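Local coordinates for receptor-like protein kinase ANXUR1 (Arabidopsis thaliana, PDB 6FIG), which is a plant reproduction receptor kinase whose tandem malectin-like ectodomain probably senses signals outside the cell and relays them to a kinase inside, at residues F289-S292 and Q296-F299; R254-N259 and Q348-T353; D261-S266 and Y359-L364; T307-A310 and P314-I317; I235-M240 and D248-A253. One frame throughout, in Å; residues are numbered along the deposited sequence.

All five contacts lie in the C-terminal half of the ectodomain, in what is probably the second of two malectin-like modules. Contact 5 comes first along the chain. Contacts 2 and 3 then interleave, and contacts 1 and 4 fall in series within the span they enclose. The centres of contacts 2 and 3 are only about 2 Å apart: strands 252-255 and 363-372 are sheet neighbours, and both contacts touch the same sugar. Contacts 1 and 4 lie about 11 to 13 Å from that pair and from each other. Contact 5, by the calcium ion, stands 15 to 23 Å from the others but shares strand 252-255 with contact 2. Together they tie the loops between strands to the sheets.

Contact 1. Residues F289-S292 and Q296-F299; sequences FQLS and QKVF
Ser292 and Gln296 supply the polar half of this contact, Leu291 and Lys297 the apolar half. The direct hydrogen bond runs from Ser292 N to Gln296 OE1, 2.9 Å long with an angle of 154° at the hydrogen. The donor lies in the carbonyl plane of the glutamine amide. Because Gln296 OE1 also takes the N-H of Lys293, two successive backbone amides are gathered on one side-chain oxygen and the bend of the chain is held from within. Gln296 can reach them because its chain runs extended past CG (chi2 -171°), carrying the amide to the N-H groups of Ser292 and Lys293. Leu291 CB also lies against this amide oxygen, 3.3 Å from Gln296 OE1.

A second, water-borne link completes the polar half. One water stands 3.0 Å from Ser292 OG and accepts from Gln296 NE2 at 3.2 Å. That NE2 also gives a hydrogen to Glu358, so the amide is gripped at both ends and its rotation is well defined.

The apolar part is made by Leu291 CD1, which packs on the glutamine stem at Gln296 CB and touches Lys297 CB at 3.6 Å, the leucine and lysine side chains meeting at about a right angle. Lys297 offers only the base of its chain here: a bend at chi3 (66°) takes NZ off to the Glu288 carboxylate and to Ser363 OG.

This is a loop between strands 278-287 and 299-303 in which a side-chain amide receives two successive backbone N-H groups, part of a connection between the two sheets of the malectin-like beta sandwich.

Contact 2. Residues R254-N259 and Q348-T353; sequences RSQGPN and QMTPST. With NAG (2-acetamido-2-deoxy-beta-D-glucopyranose), chain D.
Gln256 reaches from the end of strand 252-255 to Thr350 and Pro351 on strand 344-351, a member of the four-stranded antiparallel sheet of the malectin-like beta sandwich. Its CB points at that strand, and CG, set anti to the carbonyl carbon (chi1 -77°), carries the extended chain straight across. CD arrives 4.0 Å from both Met349 O and Pro351 CD. At the tip OE1 lies 3.2 Å from Pro351 CD and 3.4 Å from Thr350 CA, against C-H groups of backbone and proline ring. A hydrogen bond between OE1 and Ser362 OG depends on one of that serine's two modelled conformers. NE2 passes Met349 O at 4.1 Å and spends its hydrogens on the carbonyls of Asn263 and Ser266, which largely set the turn of the amide. They tie the end of strand 252-255 to the end of helix 260-264 and the residues after it, while strand 344-351 is met by contact alone.

On the sugar side, Gln348 OE1 is 2.6 Å from NAG O6, a close pair whose proton has another acceptor within reach and is not settled. Two residues on, Thr350 OG1, hydrogen-bonded to Ser266 O, lies 3.8 Å from the acetamido methyl C8 of the same NAG.

Contact 3. Residues D261-S266 and Y359-L364; sequences DINLKS and YYDSSL. With NAG (2-acetamido-2-deoxy-beta-D-glucopyranose), chain D.
Asn263, in the short helix 260-264, and Asp361, in the loop leading into strand 363-372, bring their CA atoms to 6.2 Å. Across this gap Asn263 ND2 gives a hydrogen bond to Tyr360 O, 2.8 Å long and nearly straight at 167°. Donor and acceptor lie in each other's planes: the nitrogen is in the plane of the carbonyl, and the oxygen only 5° out of the amide plane. ND2 also serves Gly257 O. The Asp361 carboxylate stands by, its plane 21° from that of the amide. With OD1 at 3.6 Å from Asn263 ND2 it makes no bond there, and takes the N-H of Gly257 instead.

Next to this polar link, Leu264 covers one face of the Tyr360 ring in a CH-pi contact. Its CD1 sits 4.3 Å from the ring centroid, offset toward the rim, and CD2 meets Tyr360 CD1 at 4.0 Å. Pro351 packs against both residues.

Behind the helix, NAG C8 rests 3.6 Å from Leu264 O. A single carboxamide thus holds the carbonyls of two separate loops, which fixes which way round it sits, while its apolar neighbours probably help shield the bond from solvent.

Contact 4. Residues T307-A310 and P314-I317; sequences TAQA and PADI
Gln309 lays the base of its side chain across the Pro314-Ala315 peptide, just after a classic beta bulge in which Ala308 and Gln309 both face Ile301 of strand 299-303. The chain turns a corner at this bulge, and Gln309 CB then points directly at the returning segment 314-317. CB comes 3.8 Å from Ala315 N and 4.1 Å from Pro314 C. A bend at chi2 (-56°) follows CG, which lies alongside the Ala315 methyl, CG to CB 4.2 Å. Stem and methyl therefore sit side by side, and Trp320 of helix 317-321 packs on both.

The other pair is arranged the opposite way. Both Ala310 and Pro314 point CB away from the partner segment, leaving their backbones to face each other with CA atoms 4.3 Å apart. The proline has no N-H to give, and this approach is van der Waals in kind. The Ala310 methyl and the Pro314 ring both rest on Asn300.

Farther on, Asp316 N-caps helix 317-321 through OD1 to Gly319 N, while its OD2 takes Asn295 N. At the closed end of the loop, Ala310 O stands 3.6 Å from Pro314 N and accepts a weak hydrogen bond from Thr313 OG1.

Contact 5. Residues I235-M240 and D248-A253; sequences INYQNM and DIYKTA. With CA (calcium ion), chain H.
Tyr250 is the main bump, its ring bordered by Tyr237 and Met240. A type II' beta turn from Tyr237 to Met240 lets both residues reach Tyr250. Tyr237 forms one wall: the edge of Tyr250 points toward its face in an offset edge-to-face pair, with centroids 6.0 Å apart and planes at 87°. Tyr237 OH in turn reaches the edge of the Tyr250 ring, 3.9 Å from CD2. At the far end Met240 CE meets Tyr250 OH at 3.3 Å, its chain bent at chi3 (80°). Each hydroxyl has its own partner, Ala245 O for Tyr237 and His285 ND1 for Tyr250.

Ile235 is a smaller bump, lodged in the notch between Tyr250 and Lys251. Its CD1 touches Tyr250 CB at 3.8 Å and Lys251 CG at 3.7 Å. The extended lysine runs on past Ile235, with CE 3.7 Å from Ile235 CG1.

Behind the ring, Ile249 O and Thr252 O and OG1 bind the calcium ion, completed by Asn192, Val193 and Asn365. The loop thus packs on helix 247-250 where strand 252-255 begins, with strands 278-287 and 327-336 against Ile235 and Tyr250.

Contact 1. Residues F289-S292 and Q296-F299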
# COMPACT_ATOMS: atom_id res chain seq x y z
N PHE A 289 15.55 3.31 24.18
CA PHE A 289 15.69 1.86 24.06
C PHE A 289 16.87 1.26 24.84
O PHE A 289 17.10 0.05 24.78
CB PHE A 289 15.69 1.41 22.59
CG PHE A 289 16.74 2.06 21.74
CD1 PHE A 289 16.38 3.00 20.77
CD2 PHE A 289 18.09 1.73 21.87
CE1 PHE A 289 17.33 3.61 19.97
CE2 PHE A 289 19.05 2.34 21.08
CZ PHE A 289 18.67 3.27 20.12
N GLN A 290 17.58 2.08 25.61
CA GLN A 290 18.66 1.57 26.48
C GLN A 290 18.35 1.68 27.95
O GLN A 290 18.48 0.71 28.70
CB GLN A 290 19.95 2.29 26.15
CG GLN A 290 20.42 1.99 24.74
CD GLN A 290 21.84 2.43 24.50
OE1 GLN A 290 22.19 3.60 24.73
NE2 GLN A 290 22.67 1.51 24.02
N LEU A 291 17.98 2.88 28.37
CA LEU A 291 17.69 3.20 29.76
C LEU A 291 16.27 2.84 30.10
O LEU A 291 15.48 2.49 29.22
CB LEU A 291 17.95 4.68 30.01
CG LEU A 291 19.37 5.13 29.67
CD1 LEU A 291 19.46 6.65 29.65
CD2 LEU A 291 20.35 4.52 30.66
N SER A 292 15.94 2.89 31.38
CA SER A 292 14.62 2.43 31.83
C SER A 292 13.88 3.30 32.82
O SER A 292 12.71 3.03 33.09
CB SER A 292 14.73 1.01 32.40
OG SER A 292 15.52 1.01 33.55
N GLN A 296 17.48 9.41 34.31
CA GLN A 296 18.71 8.80 33.89
C GLN A 296 19.42 9.63 32.85
O GLN A 296 20.62 9.79 32.93
CB GLN A 296 18.48 7.38 33.41
CG GLN A 296 18.18 6.42 34.55
CD GLN A 296 18.16 4.99 34.09
OE1 GLN A 296 17.32 4.63 33.29
NE2 GLN A 296 19.10 4.17 34.60
N LYS A 297 18.68 10.12 31.85
CA LYS A 297 19.22 10.99 30.80
C LYS A 297 18.29 12.18 30.65
O LYS A 297 17.10 12.01 30.40
CB LYS A 297 19.35 10.24 29.49
CG LYS A 297 19.79 11.09 28.31
CD LYS A 297 20.04 10.23 27.07
CE LYS A 297 18.76 9.59 26.54
NZ LYS A 297 19.08 8.44 25.66
N VAL A 298 18.86 13.36 30.83
CA VAL A 298 18.11 14.60 30.92
C VAL A 298 18.92 15.65 30.20
O VAL A 298 20.11 15.82 30.47
CB VAL A 298 17.87 14.97 32.40
CG1 VAL A 298 17.08 16.24 32.53
CG2 VAL A 298 17.18 13.84 33.14
N PHE A 299 18.30 16.36 29.25
CA PHE A 299 19.06 17.20 28.34
C PHE A 299 18.34 18.44 27.89
O PHE A 299 17.09 18.47 27.82
CB PHE A 299 19.58 16.40 27.14
CG PHE A 299 18.53 15.64 26.38
CD1 PHE A 299 18.09 14.41 26.80
CD2 PHE A 299 18.06 16.13 25.15
CE1 PHE A 299 17.15 13.69 26.08
CE2 PHE A 299 17.13 15.41 24.43
CZ PHE A 299 16.68 14.19 24.90
O HOH W 1 18.49 1.33 33.30

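Contact 2. Residues R254-N259 and Q348-T353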
# COMPACT_ATOMS: atom_id res chain seq x y z
N ARG A 254 21.02 8.99 17.67
CA ARG A 254 22.32 9.61 17.86
C ARG A 254 22.32 10.15 19.27
O ARG A 254 21.35 10.76 19.71
CB ARG A 254 22.60 10.72 16.85
CG ARG A 254 24.03 11.24 16.86
CD ARG A 254 24.27 12.25 15.76
NE ARG A 254 24.05 11.66 14.44
CZ ARG A 254 24.91 10.86 13.80
NH1 ARG A 254 26.10 10.56 14.32
NH2 ARG A 254 24.61 10.37 12.60
N SER A 255 23.42 9.91 19.97
CA SER A 255 23.60 10.43 21.33
C SER A 255 24.94 11.10 21.41
O SER A 255 25.74 11.05 20.48
CB SER A 255 23.49 9.29 22.34
OG SER A 255 24.59 8.41 22.23
N GLN A 256 25.23 11.75 22.54
CA GLN A 256 26.54 12.36 22.72
C GLN A 256 27.58 11.33 23.07
O GLN A 256 28.69 11.41 22.57
CB GLN A 256 26.50 13.48 23.73
CG GLN A 256 25.89 14.73 23.14
CD GLN A 256 25.90 15.87 24.11
OE1 GLN A 256 25.00 15.98 24.94
NE2 GLN A 256 26.93 16.72 24.04
N GLY A 257 27.21 10.36 23.90
CA GLY A 257 28.06 9.19 24.15
C GLY A 257 28.30 8.91 25.63
O GLY A 257 27.66 9.53 26.49
N PRO A 258 29.22 7.98 25.94
CA PRO A 258 29.44 7.52 27.32
C PRO A 258 30.28 8.42 28.23
O PRO A 258 30.30 8.16 29.43
CB PRO A 258 30.17 6.18 27.11
CG PRO A 258 30.96 6.41 25.87
CD PRO A 258 30.08 7.26 24.98
N ASN A 259 31.00 9.41 27.69
CA ASN A 259 31.84 10.31 28.51
C ASN A 259 31.07 11.57 28.89
O ASN A 259 31.04 12.54 28.14
CB ASN A 259 33.14 10.69 27.77
CG ASN A 259 34.14 11.40 28.69
OD1 ASN A 259 33.77 12.06 29.67
ND2 ASN A 259 35.44 11.22 28.40
N GLN A 348 20.29 22.11 18.66
CA GLN A 348 21.42 21.74 19.53
C GLN A 348 20.91 21.04 20.76
O GLN A 348 19.86 21.39 21.26
CB GLN A 348 22.22 22.96 19.94
CG GLN A 348 22.89 23.64 18.77
CD GLN A 348 23.56 24.91 19.18
OE1 GLN A 348 22.90 25.87 19.58
NE2 GLN A 348 24.90 24.92 19.13
N MET A 349 21.64 20.03 21.22
CA MET A 349 21.35 19.42 22.51
C MET A 349 22.61 19.14 23.31
O MET A 349 23.68 18.90 22.76
CB MET A 349 20.45 18.18 22.40
CG MET A 349 20.91 17.08 21.48
SD MET A 349 19.65 15.77 21.38
CE MET A 349 18.21 16.60 20.83
N THR A 350 22.46 19.19 24.63
CA THR A 350 23.58 19.05 25.56
C THR A 350 22.96 18.56 26.87
O THR A 350 21.78 18.80 27.10
CB THR A 350 24.34 20.39 25.73
OG1 THR A 350 25.57 20.21 26.46
CG2 THR A 350 23.49 21.44 26.45
N PRO A 351 23.75 17.90 27.73
CA PRO A 351 23.10 17.40 28.95
C PRO A 351 22.67 18.53 29.89
O PRO A 351 23.30 19.59 29.93
CB PRO A 351 24.22 16.58 29.64
CG PRO A 351 25.22 16.34 28.56
CD PRO A 351 25.18 17.56 27.71
N SER A 352 21.61 18.26 30.64
CA SER A 352 21.19 19.16 31.71
C SER A 352 21.83 18.66 33.00
O SER A 352 21.99 17.45 33.22
CB SER A 352 19.67 19.13 31.86
OG SER A 352 19.25 19.89 32.99
N THR A 353 22.18 19.60 33.87
CA THR A 353 22.58 19.25 35.22
C THR A 353 21.41 19.30 36.21
O THR A 353 21.58 18.95 37.40
CB THR A 353 23.71 20.15 35.72
OG1 THR A 353 23.32 21.52 35.60
CG2 THR A 353 24.99 19.88 34.91
C1 NAG D . 25.03 24.85 23.49
C2 NAG D . 26.03 25.58 24.36
C3 NAG D . 25.39 26.80 25.02
C4 NAG D . 24.60 27.64 24.03
C5 NAG D . 23.60 26.74 23.31
C6 NAG D . 22.66 27.45 22.34
C7 NAG D . 27.70 24.10 25.40
C8 NAG D . 27.94 23.12 26.52
N2 NAG D . 26.47 24.62 25.37
O3 NAG D . 26.43 27.60 25.59
O4 NAG D . 23.87 28.65 24.74
O5 NAG D . 24.36 25.77 22.62
O6 NAG D . 23.37 27.91 21.19
O7 NAG D . 28.59 24.40 24.60

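Contact 3. Residues D261-S266 and Y359-L364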
# COMPACT_ATOMS: atom_id res chain seq x y z
N ASP A 261 31.79 13.97 30.94
CA ASP A 261 32.56 15.22 31.02
C ASP A 261 32.63 15.91 29.67
O ASP A 261 32.37 17.12 29.57
CB ASP A 261 33.99 14.99 31.53
CG ASP A 261 34.79 16.29 31.60
OD1 ASP A 261 34.58 17.08 32.56
OD2 ASP A 261 35.61 16.53 30.69
N ILE A 262 32.94 15.12 28.64
CA ILE A 262 33.00 15.60 27.27
C ILE A 262 31.61 16.11 26.85
O ILE A 262 31.50 17.17 26.25
CB ILE A 262 33.49 14.47 26.31
CG1 ILE A 262 34.96 14.16 26.57
CG2 ILE A 262 33.24 14.83 24.85
CD1 ILE A 262 35.50 12.94 25.82
N ASN A 263 30.57 15.35 27.18
CA ASN A 263 29.19 15.73 26.86
C ASN A 263 28.79 17.08 27.45
O ASN A 263 28.22 17.93 26.76
CB ASN A 263 28.20 14.65 27.29
CG ASN A 263 28.43 13.31 26.58
OD1 ASN A 263 29.24 13.21 25.64
ND2 ASN A 263 27.75 12.28 27.07
N LEU A 264 29.16 17.31 28.71
CA LEU A 264 28.89 18.58 29.38
C LEU A 264 29.61 19.79 28.78
O LEU A 264 29.22 20.94 29.06
CB LEU A 264 29.25 18.47 30.86
CG LEU A 264 28.26 17.61 31.66
CD1 LEU A 264 28.88 17.19 32.96
CD2 LEU A 264 26.97 18.37 31.90
N LYS A 265 30.65 19.56 27.99
CA LYS A 265 31.41 20.63 27.36
C LYS A 265 31.06 20.86 25.90
O LYS A 265 31.73 21.64 25.24
CB LYS A 265 32.91 20.34 27.50
CG LYS A 265 33.36 20.33 28.95
CD LYS A 265 34.77 19.81 29.11
CE LYS A 265 35.21 19.83 30.56
NZ LYS A 265 36.53 19.17 30.70
N SER A 266 29.99 20.24 25.40
CA SER A 266 29.65 20.37 23.99
C SER A 266 28.17 20.20 23.70
O SER A 266 27.42 19.65 24.50
CB SER A 266 30.45 19.34 23.18
OG SER A 266 30.22 18.03 23.65
N TYR A 359 23.12 10.01 34.33
CA TYR A 359 24.09 10.22 33.27
C TYR A 359 23.99 11.64 32.77
O TYR A 359 22.98 12.33 33.01
CB TYR A 359 23.82 9.25 32.11
CG TYR A 359 23.92 7.80 32.49
CD1 TYR A 359 25.15 7.19 32.61
CD2 TYR A 359 22.76 7.03 32.73
CE1 TYR A 359 25.25 5.85 32.98
CE2 TYR A 359 22.85 5.69 33.08
CZ TYR A 359 24.10 5.10 33.20
OH TYR A 359 24.26 3.77 33.55
N TYR A 360 25.00 12.07 32.04
CA TYR A 360 25.02 13.36 31.37
C TYR A 360 25.14 13.09 29.88
O TYR A 360 26.23 12.87 29.37
CB TYR A 360 26.15 14.23 31.90
CG TYR A 360 25.97 14.55 33.36
CD1 TYR A 360 25.02 15.48 33.77
CD2 TYR A 360 26.72 13.90 34.34
CE1 TYR A 360 24.83 15.78 35.10
CE2 TYR A 360 26.53 14.20 35.69
CZ TYR A 360 25.57 15.14 36.04
OH TYR A 360 25.37 15.44 37.37
N ASP A 361 24.00 13.08 29.21
CA ASP A 361 23.92 12.64 27.80
C ASP A 361 22.69 13.27 27.18
O ASP A 361 21.87 13.90 27.86
CB ASP A 361 23.85 11.10 27.76
CG ASP A 361 24.27 10.48 26.40
OD1 ASP A 361 24.71 11.20 25.48
OD2 ASP A 361 24.14 9.23 26.28
N SER A 362 22.57 13.10 25.87
CA SER A 362 21.38 13.53 25.13
C SER A 362 21.21 12.59 23.95
O SER A 362 22.15 11.92 23.54
CB SER A 362 21.52 14.96 24.65
OG SER A 362 22.61 15.10 23.76
N SER A 363 19.99 12.50 23.44
CA SER A 363 19.75 11.64 22.27
C SER A 363 18.54 12.11 21.48
O SER A 363 17.71 12.86 21.97
CB SER A 363 19.59 10.17 22.67
OG SER A 363 18.38 9.95 23.38
N LEU A 364 18.49 11.63 20.24
CA LEU A 364 17.42 11.96 19.32
C LEU A 364 17.30 10.79 18.34
O LEU A 364 18.33 10.24 17.91
CB LEU A 364 17.75 13.25 18.59
CG LEU A 364 16.70 13.76 17.57
CD1 LEU A 364 15.40 14.13 18.25
CD2 LEU A 364 17.27 14.94 16.81
C1 NAG D . 25.03 24.85 23.49
C2 NAG D . 26.03 25.58 24.36
C3 NAG D . 25.39 26.80 25.02
C4 NAG D . 24.60 27.64 24.03
C5 NAG D . 23.60 26.74 23.31
C6 NAG D . 22.66 27.45 22.34
C7 NAG D . 27.70 24.10 25.40
C8 NAG D . 27.94 23.12 26.52
N2 NAG D . 26.47 24.62 25.37
O3 NAG D . 26.43 27.60 25.59
O4 NAG D . 23.87 28.65 24.74
O5 NAG D . 24.36 25.77 22.62
O6 NAG D . 23.37 27.91 21.19
O7 NAG D . 28.59 24.40 24.60

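Contact 4. Residues T307-A310 and P314-I317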
# COMPACT_ATOMS: atom_id res chain seq x y z
N THR A 307 15.69 28.65 23.63
CA THR A 307 15.37 27.50 24.48
C THR A 307 14.13 26.78 24.00
O THR A 307 13.05 27.38 23.89
CB THR A 307 15.21 27.96 25.97
OG1 THR A 307 16.48 28.39 26.47
CG2 THR A 307 14.70 26.82 26.85
N ALA A 308 14.28 25.50 23.66
CA ALA A 308 13.16 24.62 23.39
C ALA A 308 12.78 23.78 24.62
O ALA A 308 11.60 23.64 24.95
CB ALA A 308 13.47 23.73 22.20
N GLN A 309 13.78 23.19 25.28
CA GLN A 309 13.60 22.54 26.58
C GLN A 309 14.83 22.83 27.35
O GLN A 309 15.93 22.44 26.93
CB GLN A 309 13.55 21.02 26.49
CG GLN A 309 12.39 20.38 25.84
CD GLN A 309 11.00 20.69 26.39
OE1 GLN A 309 10.76 21.02 27.53
NE2 GLN A 309 10.06 20.56 25.51
N ALA A 310 14.70 23.51 28.48
CA ALA A 310 15.87 23.77 29.29
C ALA A 310 15.43 24.20 30.66
O ALA A 310 14.27 23.96 31.03
CB ALA A 310 16.78 24.79 28.61
N PRO A 314 14.00 20.43 31.35
CA PRO A 314 14.77 19.78 30.27
C PRO A 314 14.02 18.56 29.71
O PRO A 314 13.05 18.09 30.31
CB PRO A 314 16.07 19.37 30.97
CG PRO A 314 15.66 19.16 32.39
CD PRO A 314 14.56 20.12 32.67
N ALA A 315 14.49 18.05 28.59
CA ALA A 315 13.96 16.85 27.97
C ALA A 315 14.40 15.63 28.76
O ALA A 315 15.55 15.54 29.20
CB ALA A 315 14.46 16.74 26.55
N ASP A 316 13.48 14.70 28.95
CA ASP A 316 13.78 13.41 29.57
C ASP A 316 12.81 12.46 28.88
O ASP A 316 11.60 12.57 29.09
CB ASP A 316 13.58 13.48 31.09
CG ASP A 316 13.84 12.15 31.80
OD1 ASP A 316 13.81 11.07 31.14
OD2 ASP A 316 14.02 12.20 33.04
N ILE A 317 13.33 11.56 28.04
CA ILE A 317 12.45 10.72 27.23
C ILE A 317 11.53 9.83 28.09
O ILE A 317 10.31 9.83 27.90
CB ILE A 317 13.21 9.87 26.19
CG1 ILE A 317 14.05 10.75 25.28
CG2 ILE A 317 12.21 9.05 25.35
CD1 ILE A 317 15.12 9.98 24.51

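Contact 5. Residues I235-M240 and D248-A253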
# COMPACT_ATOMS: atom_id res chain seq x y z
N ILE A 235 8.98 -1.68 19.50
CA ILE A 235 8.51 -0.32 19.68
C ILE A 235 7.04 -0.41 20.04
O ILE A 235 6.23 -0.93 19.27
CB ILE A 235 8.71 0.54 18.42
CG1 ILE A 235 10.19 0.53 17.96
CG2 ILE A 235 8.20 1.97 18.66
CD1 ILE A 235 11.20 0.99 19.02
N ASN A 236 6.70 0.12 21.20
CA ASN A 236 5.36 0.05 21.75
C ASN A 236 4.61 1.38 21.55
O ASN A 236 4.65 2.27 22.39
CB ASN A 236 5.48 -0.28 23.24
CG ASN A 236 4.15 -0.36 23.93
OD1 ASN A 236 3.11 -0.45 23.28
ND2 ASN A 236 4.17 -0.32 25.28
N TYR A 237 3.92 1.50 20.42
CA TYR A 237 3.30 2.77 20.06
C TYR A 237 2.19 3.29 21.00
O TYR A 237 1.94 4.48 21.03
CB TYR A 237 2.74 2.71 18.63
CG TYR A 237 3.78 2.85 17.53
CD1 TYR A 237 4.61 1.79 17.18
CD2 TYR A 237 3.91 4.02 16.81
CE1 TYR A 237 5.55 1.92 16.17
CE2 TYR A 237 4.85 4.17 15.78
CZ TYR A 237 5.65 3.09 15.46
OH TYR A 237 6.56 3.23 14.44
N GLN A 238 1.50 2.39 21.70
CA GLN A 238 0.32 2.77 22.52
C GLN A 238 -0.74 3.49 21.65
O GLN A 238 -1.18 2.92 20.68
CB GLN A 238 0.72 3.56 23.77
CG GLN A 238 1.55 2.77 24.76
CD GLN A 238 1.73 3.50 26.09
OE1 GLN A 238 1.87 4.74 26.14
NE2 GLN A 238 1.74 2.74 27.18
N ASN A 239 -1.11 4.74 21.97
CA ASN A 239 -2.12 5.44 21.18
C ASN A 239 -1.50 6.43 20.19
O ASN A 239 -2.24 7.13 19.51
CB ASN A 239 -3.16 6.16 22.05
CG ASN A 239 -3.95 5.21 22.93
OD1 ASN A 239 -4.43 4.18 22.47
ND2 ASN A 239 -4.12 5.58 24.19
N MET A 240 -0.17 6.47 20.07
CA MET A 240 0.43 7.26 18.99
C MET A 240 0.23 6.55 17.64
O MET A 240 0.53 5.36 17.52
CB MET A 240 1.92 7.46 19.18
CG MET A 240 2.46 8.53 18.24
SD MET A 240 4.22 8.83 18.32
CE MET A 240 4.93 7.50 17.34
N ASP A 248 11.48 1.59 12.57
CA ASP A 248 12.93 1.69 12.43
C ASP A 248 13.51 3.04 12.81
O ASP A 248 14.67 3.08 13.25
CB ASP A 248 13.40 1.22 11.05
CG ASP A 248 13.54 -0.32 10.95
OD1 ASP A 248 13.50 -1.05 11.97
OD2 ASP A 248 13.72 -0.83 9.84
N ILE A 249 12.75 4.13 12.69
CA ILE A 249 13.21 5.43 13.17
C ILE A 249 13.53 5.34 14.66
O ILE A 249 14.60 5.81 15.11
CB ILE A 249 12.12 6.53 12.96
CG1 ILE A 249 11.96 6.81 11.46
CG2 ILE A 249 12.39 7.79 13.77
CD1 ILE A 249 13.17 7.43 10.81
N TYR A 250 12.62 4.74 15.41
CA TYR A 250 12.71 4.68 16.87
C TYR A 250 13.74 3.68 17.37
O TYR A 250 14.17 3.78 18.52
CB TYR A 250 11.31 4.44 17.44
CG TYR A 250 10.36 5.54 17.08
CD1 TYR A 250 10.54 6.83 17.56
CD2 TYR A 250 9.30 5.32 16.21
CE1 TYR A 250 9.68 7.85 17.22
CE2 TYR A 250 8.42 6.34 15.88
CZ TYR A 250 8.64 7.61 16.35
OH TYR A 250 7.78 8.63 16.02
N LYS A 251 14.17 2.75 16.52
CA LYS A 251 15.17 1.74 16.91
C LYS A 251 16.63 2.18 16.76
O LYS A 251 17.56 1.41 17.08
CB LYS A 251 14.95 0.43 16.14
CG LYS A 251 13.64 -0.24 16.48
CD LYS A 251 13.36 -1.47 15.62
CE LYS A 251 11.95 -1.99 15.89
NZ LYS A 251 11.56 -3.14 15.02
N THR A 252 16.85 3.40 16.26
CA THR A 252 18.18 3.97 16.21
C THR A 252 18.16 5.39 16.74
O THR A 252 17.16 6.10 16.62
CB THR A 252 18.78 3.99 14.81
OG1 THR A 252 17.89 4.70 13.94
CG2 THR A 252 19.03 2.56 14.28
N ALA A 253 19.30 5.83 17.26
CA ALA A 253 19.43 7.19 17.75
C ALA A 253 20.87 7.68 17.63
O ALA A 253 21.81 6.89 17.51
CB ALA A 253 18.97 7.27 19.21
CA CA H . 16.73 6.80 14.35
O HOH W 2 9.03 -2.84 16.48